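Local coordinates for protein transcriptional regulator, TetR family (Thermus thermophilus, PDB 3VPR) that represses transcription, probably by binding operator DNA through a helix-turn-helix motif, at residues Arg88-Glu91 against Phe96-Thr99. Sequence-based numbering, arbitrary orientation.
Sequences RYFE and FFVT
With CG anti to the carbonyl carbon (chi1 -80°), the side chain of Phe97 reaches back from its own helix to the end of the preceding one, where, with CG anti to the backbone N, Tyr89 and Phe90 set their rings beside it. The three rings form an aromatic cluster that illustrates how one side chain can use its rim and its face at once. At the rim, Phe97 CZ comes 3.5 Å from Tyr89 CD2; the two ring planes are steeply inclined at 79°, yet neither ring lies over the other. Phe90 instead turns its edge toward a face of Phe97 in a T-shaped pair, centroids 5.7 Å apart, with CD1 of Phe90 3.9 Å from CG of Phe97. The backbone joins in too: Phe90 CA sits over the Phe97 ring, 4.1 Å from its centroid, a CH-pi contact. An alanine at Phe97 is likely to open a gap between the two helices and deprive the Phe90 edge of its aromatic face. Around the cluster, Phe90 also packs on Met158 and Ile159 of helix 144-161, while Tyr89 OH is hydrogen-bonded to Leu57 O of helix 47-70. This largely buried aromatic cluster joins helix 75-92 to helix 94-103 across the short link between them, inside the all-helical C-terminal domain of this TetR-family regulator.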
loop_
_atom_site.group_PDB
_atom_site.type_symbol
_atom_site.label_atom_id
_atom_site.label_comp_id
_atom_site.label_asym_id
_atom_site.label_seq_id
_atom_site.Cartn_x
_atom_site.Cartn_y
_atom_site.Cartn_z
ATOM N N ARG A 88 8.062 12.343 -7.200
ATOM C CA ARG A 88 7.976 13.042 -8.475
ATOM C C ARG A 88 7.982 12.028 -9.612
ATOM O O ARG A 88 7.155 12.093 -10.518
ATOM C CB ARG A 88 9.137 14.020 -8.650
ATOM C CG ARG A 88 9.248 14.541 -10.074
ATOM C CD ARG A 88 10.250 15.668 -10.215
ATOM N NE ARG A 88 9.655 16.959 -9.895
ATOM C CZ ARG A 88 10.226 18.134 -10.139
ATOM N NH1 ARG A 88 11.421 18.199 -10.714
ATOM N NH2 ARG A 88 9.595 19.249 -9.806
ATOM N N TYR A 89 8.912 11.081 -9.561
ATOM C CA TYR A 89 8.989 10.066 -10.598
ATOM C C TYR A 89 7.676 9.287 -10.648
ATOM O O TYR A 89 7.140 9.019 -11.717
ATOM C CB TYR A 89 10.134 9.099 -10.317
ATOM C CG TYR A 89 10.373 8.149 -11.457
ATOM C CD1 TYR A 89 11.109 8.546 -12.568
ATOM C CD2 TYR A 89 9.841 6.864 -11.442
ATOM C CE1 TYR A 89 11.312 7.694 -13.641
ATOM C CE2 TYR A 89 10.040 5.995 -12.511
ATOM C CZ TYR A 89 10.775 6.419 -13.610
ATOM O OH TYR A 89 10.973 5.575 -14.684
ATOM N N PHE A 90 7.163 8.915 -9.482
ATOM C CA PHE A 90 5.913 8.170 -9.413
ATOM C C PHE A 90 4.794 8.899 -10.159
ATOM O O PHE A 90 4.086 8.304 -10.970
ATOM C CB PHE A 90 5.512 7.962 -7.950
ATOM C CG PHE A 90 4.029 7.832 -7.742
ATOM C CD1 PHE A 90 3.350 6.697 -8.177
ATOM C CD2 PHE A 90 3.305 8.858 -7.117
ATOM C CE1 PHE A 90 1.958 6.573 -7.993
ATOM C CE2 PHE A 90 1.913 8.748 -6.927
ATOM C CZ PHE A 90 1.240 7.603 -7.367
ATOM N N GLU A 91 4.653 10.193 -9.892
ATOM C CA GLU A 91 3.613 10.993 -10.518
ATOM C C GLU A 91 3.770 11.220 -12.021
ATOM O O GLU A 91 2.777 11.294 -12.737
ATOM C CB GLU A 91 3.500 12.349 -9.814
ATOM C CG GLU A 91 2.614 13.350 -10.558
ATOM C CD GLU A 91 2.206 14.532 -9.698
ATOM O OE1 GLU A 91 3.089 15.127 -9.037
ATOM O OE2 GLU A 91 1.002 14.869 -9.690
ATOM N N PHE A 96 2.640 3.572 -15.352
ATOM C CA PHE A 96 3.596 2.472 -15.250
ATOM C C PHE A 96 3.570 1.850 -13.855
ATOM O O PHE A 96 3.756 0.643 -13.697
ATOM C CB PHE A 96 5.018 2.953 -15.537
ATOM C CG PHE A 96 5.271 3.272 -16.976
ATOM C CD1 PHE A 96 4.911 4.507 -17.501
ATOM C CD2 PHE A 96 5.871 2.335 -17.812
ATOM C CE1 PHE A 96 5.144 4.804 -18.845
ATOM C CE2 PHE A 96 6.111 2.620 -19.161
ATOM C CZ PHE A 96 5.746 3.856 -19.679
ATOM N N PHE A 97 3.352 2.685 -12.844
ATOM C CA PHE A 97 3.305 2.219 -11.464
ATOM C C PHE A 97 2.029 1.454 -11.179
ATOM O O PHE A 97 2.057 0.435 -10.489
ATOM C CB PHE A 97 3.461 3.401 -10.515
ATOM C CG PHE A 97 4.884 3.831 -10.343
ATOM C CD1 PHE A 97 5.681 3.263 -9.352
ATOM C CD2 PHE A 97 5.456 4.738 -11.220
ATOM C CE1 PHE A 97 7.029 3.594 -9.243
ATOM C CE2 PHE A 97 6.803 5.072 -11.118
ATOM C CZ PHE A 97 7.590 4.500 -10.130
ATOM N N VAL A 98 0.912 1.936 -11.712
ATOM C CA VAL A 98 -0.354 1.251 -11.516
ATOM C C VAL A 98 -0.256 -0.121 -12.180
ATOM O O VAL A 98 -0.789 -1.110 -11.679
ATOM C CB VAL A 98 -1.523 2.050 -12.131
ATOM C CG1 VAL A 98 -2.817 1.229 -12.059
ATOM C CG2 VAL A 98 -1.690 3.370 -11.385
ATOM N N THR A 99 0.454 -0.188 -13.299
ATOM C CA THR A 99 0.602 -1.452 -14.010
ATOM C C THR A 99 1.481 -2.423 -13.225
ATOM O O THR A 99 1.109 -3.578 -13.008
ATOM C CB THR A 99 1.227 -1.243 -15.412
ATOM O OG1 THR A 99 0.345 -0.457 -16.224
ATOM C CG2 THR A 99 1.472 -2.587 -16.093
#